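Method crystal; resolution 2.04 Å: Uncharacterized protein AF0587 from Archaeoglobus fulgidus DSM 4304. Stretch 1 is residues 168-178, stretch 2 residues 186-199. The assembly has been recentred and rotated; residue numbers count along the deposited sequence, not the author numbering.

Stretch 1, residues 168-178: LYRRILEHMLS
Stretch 2 (186-199) SGKVAGRYPELELL

A helix laid across a β-hairpin commonly packs one apolar stripe against one sheet face, and this pair is a compact example. Residues 168-178 are helical (phi/psi near -64/-41). In stretch 2, strands 188-190 and 197-199 pair through K188 N to L199 O (2.7 Å), L199 N to K188 O (2.6 Å), A190 N to E197 O and E197 N to A190 O (both 2.9 Å); the connecting loop contains a cis peptide before P194. The helix crosses the strands at 101° and 91°, with axes 9.0 and 9.6 Å away. R170 CA lies 6.4 Å from V189 CA, and L173 CA 7.7 Å from L198 CA.

Strand alternation directs V189 (t) and L198 (t, p) toward the helix, while K188, A190 and E197 point away. Buried L173 (m, t) reaches V189, L196 and L198: its CD1 lies 3.8 Å from V189 CG1 and 4.3 Å from L198 CB, its CD2 3.9 Å from L196 CB. Y169 (m) offers a ring face to L196 CD2, 4.1 Å from the ring centroid, and lies nearly parallel to the Y193 (t) ring, but slid apart, centroids 5.3 Å apart. I172 CD1 meets Y193 CE1 at 3.8 Å. R170 (t, t, then m at chi3) bends so that NH2 reaches G187 O (3.0 Å), a weak hydrogen bond; G187, at phi/psi 150/177, adopts angles that call for glycine. In all, 541 Å² is buried.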

# COMPACT_ATOMS: atom_id res chain seq x y z
N LEU A 168 -13.14 -2.75 1.75
CA LEU A 168 -11.81 -2.19 1.98
C LEU A 168 -10.66 -3.15 1.64
O LEU A 168 -9.63 -2.72 1.14
CB LEU A 168 -11.69 -1.76 3.43
CG LEU A 168 -10.35 -1.14 3.87
CD1 LEU A 168 -10.10 0.16 3.13
CD2 LEU A 168 -10.38 -0.90 5.36
N TYR A 169 -10.86 -4.43 1.93
CA TYR A 169 -9.83 -5.44 1.69
C TYR A 169 -9.43 -5.55 0.23
O TYR A 169 -8.26 -5.75 -0.09
CB TYR A 169 -10.29 -6.82 2.20
CG TYR A 169 -10.35 -6.94 3.71
CD1 TYR A 169 -10.87 -8.09 4.31
CD2 TYR A 169 -9.90 -5.92 4.55
CE1 TYR A 169 -10.93 -8.22 5.69
CE2 TYR A 169 -9.96 -6.04 5.94
CZ TYR A 169 -10.48 -7.20 6.50
OH TYR A 169 -10.57 -7.33 7.87
N ARG A 170 -10.41 -5.43 -0.66
CA ARG A 170 -10.13 -5.49 -2.10
C ARG A 170 -9.35 -4.26 -2.56
O ARG A 170 -8.44 -4.37 -3.40
CB ARG A 170 -11.45 -5.62 -2.87
CG ARG A 170 -11.35 -5.33 -4.37
CD ARG A 170 -12.58 -5.84 -5.09
NE ARG A 170 -12.68 -7.29 -4.94
CZ ARG A 170 -13.79 -8.00 -5.13
NH1 ARG A 170 -14.91 -7.38 -5.47
NH2 ARG A 170 -13.78 -9.31 -4.95
N ARG A 171 -9.68 -3.09 -2.02
CA ARG A 171 -8.98 -1.86 -2.39
C ARG A 171 -7.51 -1.94 -1.97
O ARG A 171 -6.62 -1.49 -2.69
CB ARG A 171 -9.63 -0.64 -1.71
CG ARG A 171 -10.50 0.20 -2.63
CD ARG A 171 -11.90 -0.35 -2.73
NE ARG A 171 -12.72 0.41 -3.67
CZ ARG A 171 -14.05 0.41 -3.67
NH1 ARG A 171 -14.71 -0.29 -2.76
NH2 ARG A 171 -14.72 1.11 -4.58
N ILE A 172 -7.28 -2.52 -0.80
CA ILE A 172 -5.92 -2.68 -0.26
C ILE A 172 -5.08 -3.56 -1.18
O ILE A 172 -3.96 -3.20 -1.52
CB ILE A 172 -5.96 -3.32 1.15
CG1 ILE A 172 -6.48 -2.32 2.18
CG2 ILE A 172 -4.59 -3.80 1.54
CD1 ILE A 172 -6.63 -2.90 3.58
N LEU A 173 -5.62 -4.71 -1.55
CA LEU A 173 -4.92 -5.64 -2.41
C LEU A 173 -4.71 -5.03 -3.79
O LEU A 173 -3.63 -5.16 -4.37
CB LEU A 173 -5.70 -6.96 -2.52
CG LEU A 173 -5.72 -7.87 -1.29
CD1 LEU A 173 -6.64 -9.07 -1.56
CD2 LEU A 173 -4.31 -8.36 -0.95
N GLU A 174 -5.72 -4.34 -4.31
CA GLU A 174 -5.60 -3.70 -5.61
C GLU A 174 -4.51 -2.63 -5.58
O GLU A 174 -3.75 -2.49 -6.53
CB GLU A 174 -6.92 -3.06 -6.05
CG GLU A 174 -8.07 -4.04 -6.17
CD GLU A 174 -9.37 -3.39 -6.61
OE1 GLU A 174 -9.68 -2.28 -6.14
OE2 GLU A 174 -10.09 -4.01 -7.43
N HIS A 175 -4.44 -1.88 -4.48
CA HIS A 175 -3.44 -0.83 -4.35
C HIS A 175 -2.03 -1.37 -4.22
O HIS A 175 -1.08 -0.72 -4.63
CB HIS A 175 -3.74 0.09 -3.15
CG HIS A 175 -4.68 1.21 -3.47
ND1 HIS A 175 -6.02 1.01 -3.75
CD2 HIS A 175 -4.47 2.55 -3.61
CE1 HIS A 175 -6.59 2.17 -4.05
NE2 HIS A 175 -5.67 3.11 -3.97
N MSE A 176 -1.88 -2.55 -3.62
CA MSE A 176 -0.55 -3.13 -3.48
C MSE A 176 -0.02 -3.61 -4.82
O MSE A 176 1.16 -3.49 -5.11
CB MSE A 176 -0.57 -4.26 -2.46
CG MSE A 176 -1.00 -3.79 -1.09
SE MSE A 176 -0.88 -5.16 0.24
CE MSE A 176 -2.65 -5.89 0.15
N LEU A 177 -0.92 -4.16 -5.64
CA LEU A 177 -0.57 -4.63 -6.97
C LEU A 177 -0.13 -3.43 -7.82
O LEU A 177 0.87 -3.47 -8.54
CB LEU A 177 -1.79 -5.30 -7.61
CG LEU A 177 -2.04 -6.76 -7.24
CD1 LEU A 177 -3.30 -7.27 -7.93
CD2 LEU A 177 -0.82 -7.59 -7.68
N SER A 178 -0.90 -2.35 -7.71
CA SER A 178 -0.63 -1.11 -8.42
C SER A 178 0.74 -0.58 -7.99
O SER A 178 1.60 -0.29 -8.82
CB SER A 178 -1.73 -0.10 -8.10
OG SER A 178 -1.59 1.08 -8.87
N SER A 186 -8.50 -8.93 -10.74
CA SER A 186 -9.75 -9.29 -10.07
C SER A 186 -9.61 -10.64 -9.38
O SER A 186 -8.64 -11.37 -9.60
CB SER A 186 -10.88 -9.35 -11.09
OG SER A 186 -10.59 -10.33 -12.07
N GLY A 187 -10.59 -10.99 -8.56
CA GLY A 187 -10.56 -12.26 -7.87
C GLY A 187 -11.25 -12.22 -6.52
O GLY A 187 -11.72 -11.17 -6.07
N LYS A 188 -11.30 -13.37 -5.87
CA LYS A 188 -11.93 -13.51 -4.57
C LYS A 188 -10.91 -13.12 -3.50
O LYS A 188 -9.75 -13.54 -3.55
CB LYS A 188 -12.39 -14.96 -4.39
CG LYS A 188 -13.20 -15.23 -3.12
CD LYS A 188 -13.64 -16.69 -3.05
CE LYS A 188 -14.48 -17.08 -4.27
NZ LYS A 188 -14.91 -18.52 -4.23
N VAL A 189 -11.34 -12.31 -2.55
CA VAL A 189 -10.48 -11.86 -1.46
C VAL A 189 -10.69 -12.85 -0.32
O VAL A 189 -11.82 -13.19 -0.00
CB VAL A 189 -10.88 -10.43 -1.02
CG1 VAL A 189 -9.95 -9.94 0.08
CG2 VAL A 189 -10.84 -9.50 -2.22
N ALA A 190 -9.60 -13.34 0.27
CA ALA A 190 -9.72 -14.30 1.36
C ALA A 190 -8.67 -14.14 2.44
O ALA A 190 -7.79 -13.29 2.34
CB ALA A 190 -9.67 -15.72 0.79
N GLY A 191 -8.76 -14.98 3.47
CA GLY A 191 -7.81 -14.94 4.56
C GLY A 191 -8.21 -13.99 5.69
O GLY A 191 -9.14 -13.21 5.55
N ARG A 192 -7.49 -14.08 6.81
CA ARG A 192 -7.77 -13.20 7.94
C ARG A 192 -6.75 -12.07 7.97
O ARG A 192 -5.54 -12.31 7.99
CB ARG A 192 -7.74 -14.00 9.25
CG ARG A 192 -6.46 -14.78 9.48
CD ARG A 192 -6.63 -15.87 10.56
NE ARG A 192 -7.68 -16.83 10.21
CZ ARG A 192 -7.86 -18.00 10.82
NH1 ARG A 192 -7.07 -18.37 11.82
NH2 ARG A 192 -8.84 -18.81 10.44
N TYR A 193 -7.25 -10.83 7.94
CA TYR A 193 -6.40 -9.65 7.96
C TYR A 193 -5.34 -9.77 9.06
O TYR A 193 -5.64 -10.21 10.17
CB TYR A 193 -7.25 -8.40 8.20
CG TYR A 193 -6.53 -7.11 7.85
CD1 TYR A 193 -6.51 -6.64 6.54
CD2 TYR A 193 -5.86 -6.37 8.83
CE1 TYR A 193 -5.84 -5.46 6.21
CE2 TYR A 193 -5.18 -5.20 8.50
CZ TYR A 193 -5.18 -4.74 7.19
OH TYR A 193 -4.56 -3.55 6.87
N PRO A 194 -4.09 -9.35 8.79
CA PRO A 194 -3.54 -8.78 7.55
C PRO A 194 -3.05 -9.79 6.51
O PRO A 194 -2.45 -9.41 5.50
CB PRO A 194 -2.40 -7.91 8.07
CG PRO A 194 -1.84 -8.76 9.17
CD PRO A 194 -3.10 -9.27 9.89
N GLU A 195 -3.30 -11.07 6.75
CA GLU A 195 -2.86 -12.12 5.83
C GLU A 195 -3.90 -12.36 4.74
O GLU A 195 -4.47 -13.45 4.65
CB GLU A 195 -2.60 -13.41 6.59
CG GLU A 195 -1.66 -13.25 7.77
CD GLU A 195 -1.34 -14.57 8.45
OE1 GLU A 195 -2.28 -15.33 8.76
OE2 GLU A 195 -0.14 -14.85 8.67
N LEU A 196 -4.12 -11.35 3.91
CA LEU A 196 -5.10 -11.43 2.84
C LEU A 196 -4.55 -12.16 1.62
O LEU A 196 -3.34 -12.22 1.41
CB LEU A 196 -5.53 -10.02 2.42
CG LEU A 196 -6.15 -9.10 3.47
CD1 LEU A 196 -6.38 -7.72 2.87
CD2 LEU A 196 -7.45 -9.69 3.97
N GLU A 197 -5.46 -12.69 0.80
CA GLU A 197 -5.10 -13.37 -0.43
C GLU A 197 -6.12 -13.02 -1.50
O GLU A 197 -7.21 -12.55 -1.21
CB GLU A 197 -5.12 -14.89 -0.25
CG GLU A 197 -4.30 -15.43 0.89
CD GLU A 197 -4.20 -16.94 0.86
OE1 GLU A 197 -5.24 -17.60 0.65
OE2 GLU A 197 -3.08 -17.46 1.03
N LEU A 198 -5.74 -13.22 -2.76
CA LEU A 198 -6.65 -12.96 -3.86
C LEU A 198 -6.67 -14.30 -4.59
O LEU A 198 -5.62 -14.82 -4.97
CB LEU A 198 -6.10 -11.84 -4.75
CG LEU A 198 -6.98 -11.35 -5.90
CD1 LEU A 198 -8.33 -10.83 -5.39
CD2 LEU A 198 -6.23 -10.25 -6.63
N LEU A 199 -7.85 -14.86 -4.77
CA LEU A 199 -7.96 -16.16 -5.42
C LEU A 199 -8.77 -16.13 -6.71
O LEU A 199 -9.66 -15.30 -6.88
CB LEU A 199 -8.59 -17.17 -4.46
CG LEU A 199 -8.04 -17.25 -3.03
CD1 LEU A 199 -8.98 -18.08 -2.17
CD2 LEU A 199 -6.64 -17.88 -3.04
O HOH W 1 -10.29 -10.68 8.74